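Local coordinates for protein aryl acylamidase (bacterium CSBL00001, PDB 4YJ6) that probably hydrolyses the amide bond of N-acyl arylamines, as an aryl acylamidase of the amidase signature family, at residues Q201-R206 and Q465-V470; S439-A444 and L459-R464. All coordinates share one frame; numbering follows the deposited sequence.

Contact 1 of 2, residues Q201-R206 and Q465-V470; sequences QPSIGR and QADLDV
Arg206 and Asp467 pass alongside one another, heading opposite ways, and their flat groups stand steeply, the guanidinium and carboxylate planes 74° apart. Arg206 takes hold side-on: NE lies 3.0 Å from Asp467 OD1 in a salt bridge, and NH2 donates to the same oxygen, so two nitrogens converge on a single atom. OD1 lies in the guanidinium plane, whereas NE comes from well above the carboxylate plane, 75° out of it. The Arg206 chain, its CG anti to the backbone N (chi1 -177°), bends at chi2 and chi3 while its CG passes 3.6 Å from Asp467 OD2.

Ser203 adds a third donor to OD1, its OG 2.6 Å from Asp467 OD1 and likewise above the carboxylate plane. The other oxygen is held by the backbone: Ser203 N reaches Asp467 OD2 at 3.0 Å on the syn side, in a nearly straight bond. Four bonds therefore fix the rotation of this buried carboxylate, and the three donors on OD1, two of them from the cationic Arg206, would be expected to favour its ionised form. Pro202 closes in beside OD2, its CA 3.5 Å from Asp467 OD2.

At the more exposed end, CB of Gln465 lies 3.6 Å from Arg206 NH2, and a water accepts from NH2 while donating to Gln465 OE1. Ser203 OG also packs 3.1 Å from Gln465 CA. Met238 of helix 231-241 touches both Pro202 and Arg206, and Phe200 of strand 198-201 touches Asp467. Ala466 is the N-cap residue of helix 467-480, and Asp467 opens its first turn; the contact is a buried Arg-Asp salt bridge pinning a helix N-terminus to the loop that leaves a strand of the central mixed sheet of the amidase signature fold.

Contact 2 of 2, residues S439-A444 and L459-R464; sequences SGHPSA and LIIGDR
Arg464 lies across His441 at about a right angle, its CG over one face of the imidazole, 3.9 Å from the ring centroid and offset toward the rim, a CH-pi contact. Chi1 of -69° sets CG beside the backbone N; past it the chain bends twice, and NH1 donates to Ser439 O at 2.8 Å, with that oxygen in the guanidinium plane. At the ring edge His441 CD2 comes 3.3 Å from Gly462 O, a buried carbonyl without a hydrogen-bond partner in the model. CD of Pro442 meets Asp463 O at 3.1 Å.

From here the two segments run into the beta hairpin of strands 443-451 and 454-462: Ala444 and Ile460 form an antiparallel hydrogen-bonded pair, Ser443 and Ile461 a non-hydrogen-bonded one, and Gly462 N bonds to Pro442 O at 3.0 Å. Leu459 CD1 packs against Ala444 O (3.4 Å), while Ser443 OG is hydrogen-bonded to Gln201 OE1.

Farther out, Ser439 OG and His441 ND1 share a hydrogen bond of 2.7 Å that fixes the ring's turn, and Phe389 of helix 368-389 meets the ring. Tyr221 OH is a second partner of Arg464 NH1. Gly440, with positive phi, ends helix 434-439.

Overall arrangement
The centres of contacts 1 and 2 lie about 7 Å apart, both about 14 Å from the centre of the chain and on the same side of it. Along the chain 201-206 comes first, then 439-444, 459-464 and 465-470, so both segments of contact 2 fall between those of contact 1. Strands 198-201, 443-451 and 454-462 are successive neighbours in the mixed sheet, and helix 467-480 follows the last of them. Gln201 bridges the two contacts, reaching the carbonyl of His441 as well as Ser443, and Ile204 packs on Arg464. Together the contacts join the hairpin's end and the following helix to strand 198-201 and the loop after it, more than 230 residues earlier, all within the amidase family region.

Contact 1 of 2, residues Q201-R206 and Q465-V470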
loop_
_atom_site.group_PDB
_atom_site.type_symbol
_atom_site.label_atom_id
_atom_site.label_comp_id
_atom_site.label_asym_id
_atom_site.label_seq_id
_atom_site.Cartn_x
_atom_site.Cartn_y
_atom_site.Cartn_z
ATOM N N GLN A 201 -3.055 -3.055 5.514
ATOM C CA GLN A 201 -4.287 -2.418 5.013
ATOM C C GLN A 201 -5.343 -2.485 6.132
ATOM O O GLN A 201 -5.883 -3.561 6.428
ATOM C CB GLN A 201 -4.777 -3.121 3.721
ATOM C CG GLN A 201 -6.194 -2.651 3.243
ATOM C CD GLN A 201 -7.215 -3.734 3.486
ATOM O OE1 GLN A 201 -7.052 -4.859 2.993
ATOM N NE2 GLN A 201 -8.253 -3.435 4.263
ATOM N N PRO A 202 -5.635 -1.346 6.756
ATOM C CA PRO A 202 -6.509 -1.378 7.940
ATOM C C PRO A 202 -7.971 -1.633 7.608
ATOM O O PRO A 202 -8.398 -1.481 6.450
ATOM C CB PRO A 202 -6.381 0.068 8.536
ATOM C CG PRO A 202 -5.375 0.774 7.714
ATOM C CD PRO A 202 -5.198 0.017 6.409
ATOM N N SER A 203 -8.756 -1.973 8.635
ATOM C CA SER A 203 -10.202 -2.093 8.483
ATOM C C SER A 203 -10.772 -0.809 7.923
ATOM O O SER A 203 -10.296 0.268 8.283
ATOM C CB SER A 203 -10.839 -2.302 9.876
ATOM O OG SER A 203 -10.417 -3.541 10.427
ATOM N N ILE A 204 -11.869 -0.884 7.157
ATOM C CA ILE A 204 -12.501 0.366 6.745
ATOM C C ILE A 204 -12.909 1.171 8.011
ATOM O O ILE A 204 -13.448 0.637 8.990
ATOM C CB ILE A 204 -13.690 0.117 5.738
ATOM C CG1 ILE A 204 -14.286 1.463 5.265
ATOM C CG2 ILE A 204 -14.812 -0.742 6.404
ATOM C CD1 ILE A 204 -13.281 2.363 4.398
ATOM N N GLY A 205 -12.648 2.483 7.965
ATOM C CA GLY A 205 -12.947 3.365 9.097
ATOM C C GLY A 205 -11.878 3.449 10.161
ATOM O O GLY A 205 -11.993 4.281 11.060
ATOM N N ARG A 206 -10.871 2.585 10.110
ATOM C CA ARG A 206 -9.814 2.570 11.123
ATOM C C ARG A 206 -8.884 3.776 10.976
ATOM O O ARG A 206 -8.567 4.438 11.956
ATOM C CB ARG A 206 -9.008 1.250 11.000
ATOM C CG ARG A 206 -7.905 1.090 12.061
ATOM C CD ARG A 206 -8.510 0.952 13.468
ATOM N NE ARG A 206 -9.212 -0.319 13.571
ATOM C CZ ARG A 206 -10.267 -0.552 14.359
ATOM N NH1 ARG A 206 -10.801 0.394 15.117
ATOM N NH2 ARG A 206 -10.791 -1.783 14.394
ATOM N N GLN A 465 -12.914 -5.240 11.476
ATOM C CA GLN A 465 -12.397 -4.534 12.666
ATOM C C GLN A 465 -11.414 -5.335 13.519
ATOM O O GLN A 465 -11.047 -4.896 14.618
ATOM C CB GLN A 465 -13.535 -3.916 13.500
ATOM C CG GLN A 465 -14.011 -2.595 12.840
ATOM C CD GLN A 465 -15.373 -2.181 13.343
ATOM O OE1 GLN A 465 -15.499 -1.566 14.395
ATOM N NE2 GLN A 465 -16.408 -2.556 12.619
ATOM N N ALA A 466 -10.943 -6.474 13.000
ATOM C CA ALA A 466 -9.988 -7.279 13.753
ATOM C C ALA A 466 -8.542 -6.966 13.357
ATOM O O ALA A 466 -7.713 -7.859 13.139
ATOM C CB ALA A 466 -10.303 -8.804 13.592
ATOM N N ASP A 467 -8.217 -5.682 13.291
ATOM C CA ASP A 467 -6.856 -5.271 12.975
ATOM C C ASP A 467 -5.831 -5.893 13.914
ATOM O O ASP A 467 -4.743 -6.280 13.477
ATOM C CB ASP A 467 -6.721 -3.752 13.106
ATOM C CG ASP A 467 -7.677 -2.993 12.201
ATOM O OD1 ASP A 467 -8.890 -3.067 12.473
ATOM O OD2 ASP A 467 -7.204 -2.389 11.212
ATOM N N LEU A 468 -6.153 -5.986 15.202
ATOM C CA LEU A 468 -5.131 -6.494 16.137
ATOM C C LEU A 468 -4.886 -7.998 15.876
ATOM O O LEU A 468 -3.775 -8.468 16.045
ATOM C CB LEU A 468 -5.570 -6.296 17.601
ATOM C CG LEU A 468 -5.686 -4.824 18.031
ATOM C CD1 LEU A 468 -5.836 -4.655 19.552
ATOM C CD2 LEU A 468 -4.521 -4.072 17.568
ATOM N N ASP A 469 -5.901 -8.739 15.431
ATOM C CA ASP A 469 -5.696 -10.168 15.112
ATOM C C ASP A 469 -4.709 -10.279 13.947
ATOM O O ASP A 469 -3.891 -11.205 13.883
ATOM C CB ASP A 469 -7.011 -10.838 14.675
ATOM C CG ASP A 469 -7.950 -11.172 15.836
ATOM O OD1 ASP A 469 -7.522 -11.114 17.012
ATOM O OD2 ASP A 469 -9.129 -11.529 15.551
ATOM N N VAL A 470 -4.817 -9.368 12.989
ATOM C CA VAL A 470 -3.911 -9.371 11.828
ATOM C C VAL A 470 -2.491 -9.065 12.309
ATOM O O VAL A 470 -1.544 -9.735 11.896
ATOM C CB VAL A 470 -4.337 -8.374 10.753
ATOM C CG1 VAL A 470 -3.320 -8.344 9.578
ATOM C CG2 VAL A 470 -5.733 -8.746 10.221
HETATM O O HOH W 1 -13.182 -1.228 15.962
#

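Contact 2 of 2, residues S439-A444 and L459-R464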
loop_
_atom_site.group_PDB
_atom_site.type_symbol
_atom_site.label_atom_id
_atom_site.label_comp_id
_atom_site.label_asym_id
_atom_site.label_seq_id
_atom_site.Cartn_x
_atom_site.Cartn_y
_atom_site.Cartn_z
ATOM N N SER A 439 -14.803 -5.761 0.419
ATOM C CA SER A 439 -15.421 -6.250 1.647
ATOM C C SER A 439 -15.147 -5.501 2.946
ATOM O O SER A 439 -15.968 -5.596 3.873
ATOM C CB SER A 439 -15.070 -7.739 1.853
ATOM O OG SER A 439 -13.725 -7.881 2.294
ATOM N N GLY A 440 -14.017 -4.779 3.012
ATOM C CA GLY A 440 -13.754 -3.874 4.123
ATOM C C GLY A 440 -12.911 -4.496 5.231
ATOM O O GLY A 440 -12.561 -3.831 6.188
ATOM N N HIS A 441 -12.564 -5.767 5.093
ATOM C CA HIS A 441 -11.776 -6.481 6.116
ATOM C C HIS A 441 -10.350 -5.998 6.153
ATOM O O HIS A 441 -9.796 -5.697 5.117
ATOM C CB HIS A 441 -11.763 -7.980 5.754
ATOM C CG HIS A 441 -13.108 -8.606 5.840
ATOM N ND1 HIS A 441 -14.106 -8.376 4.906
ATOM C CD2 HIS A 441 -13.651 -9.412 6.786
ATOM C CE1 HIS A 441 -15.193 -9.018 5.280
ATOM N NE2 HIS A 441 -14.951 -9.644 6.422
ATOM N N PRO A 442 -9.748 -5.934 7.343
ATOM C CA PRO A 442 -8.327 -5.596 7.450
ATOM C C PRO A 442 -7.460 -6.754 6.894
ATOM O O PRO A 442 -7.846 -7.902 7.084
ATOM C CB PRO A 442 -8.119 -5.483 8.960
ATOM C CG PRO A 442 -9.138 -6.483 9.582
ATOM C CD PRO A 442 -10.359 -6.273 8.652
ATOM N N SER A 443 -6.320 -6.462 6.275
ATOM C CA SER A 443 -5.430 -7.523 5.846
ATOM C C SER A 443 -4.013 -6.978 5.747
ATOM O O SER A 443 -3.819 -5.770 5.618
ATOM C CB SER A 443 -5.876 -8.100 4.483
ATOM O OG SER A 443 -5.731 -7.154 3.424
ATOM N N ALA A 444 -3.031 -7.871 5.790
ATOM C CA ALA A 444 -1.652 -7.423 5.630
ATOM C C ALA A 444 -0.920 -8.424 4.762
ATOM O O ALA A 444 -1.152 -9.617 4.869
ATOM C CB ALA A 444 -0.967 -7.302 7.001
ATOM N N LEU A 459 -1.154 -13.105 2.188
ATOM C CA LEU A 459 -2.098 -12.153 2.786
ATOM C C LEU A 459 -2.741 -12.795 3.996
ATOM O O LEU A 459 -3.206 -13.934 3.937
ATOM C CB LEU A 459 -3.190 -11.808 1.771
ATOM C CG LEU A 459 -4.027 -10.579 2.187
ATOM C CD1 LEU A 459 -3.115 -9.329 2.123
ATOM C CD2 LEU A 459 -5.219 -10.401 1.244
ATOM N N ILE A 460 -2.727 -12.073 5.110
ATOM C CA ILE A 460 -3.452 -12.468 6.295
ATOM C C ILE A 460 -4.665 -11.559 6.419
ATOM O O ILE A 460 -4.509 -10.335 6.514
ATOM C CB ILE A 460 -2.551 -12.268 7.536
ATOM C CG1 ILE A 460 -1.266 -13.107 7.397
ATOM C CG2 ILE A 460 -3.323 -12.562 8.863
ATOM C CD1 ILE A 460 -0.285 -12.966 8.595
ATOM N N ILE A 461 -5.862 -12.143 6.407
ATOM C CA ILE A 461 -7.088 -11.349 6.490
ATOM C C ILE A 461 -7.777 -11.596 7.833
ATOM O O ILE A 461 -7.923 -12.769 8.254
ATOM C CB ILE A 461 -8.067 -11.746 5.341
ATOM C CG1 ILE A 461 -7.369 -11.678 3.966
ATOM C CG2 ILE A 461 -9.332 -10.838 5.383
ATOM C CD1 ILE A 461 -8.305 -12.120 2.752
ATOM N N GLY A 462 -8.214 -10.520 8.508
ATOM C CA GLY A 462 -9.009 -10.681 9.715
ATOM C C GLY A 462 -10.466 -10.376 9.488
ATOM O O GLY A 462 -10.858 -9.872 8.429
ATOM N N ASP A 463 -11.272 -10.688 10.503
ATOM C CA ASP A 463 -12.697 -10.341 10.503
ATOM C C ASP A 463 -12.800 -8.820 10.462
ATOM O O ASP A 463 -11.823 -8.108 10.727
ATOM C CB ASP A 463 -13.315 -10.863 11.806
ATOM C CG ASP A 463 -14.825 -10.855 11.818
ATOM O OD1 ASP A 463 -15.485 -10.622 10.787
ATOM O OD2 ASP A 463 -15.362 -11.144 12.914
ATOM N N ARG A 464 -13.983 -8.321 10.116
ATOM C CA ARG A 464 -14.173 -6.861 10.189
ATOM C C ARG A 464 -13.708 -6.321 11.529
ATOM O O ARG A 464 -14.053 -6.845 12.579
ATOM C CB ARG A 464 -15.659 -6.496 9.925
ATOM C CG ARG A 464 -16.109 -6.761 8.455
ATOM C CD ARG A 464 -15.659 -5.658 7.429
ATOM N NE ARG A 464 -16.267 -4.391 7.757
ATOM C CZ ARG A 464 -17.009 -3.613 6.973
ATOM N NH1 ARG A 464 -17.249 -3.816 5.657
ATOM N NH2 ARG A 464 -17.459 -2.534 7.524
#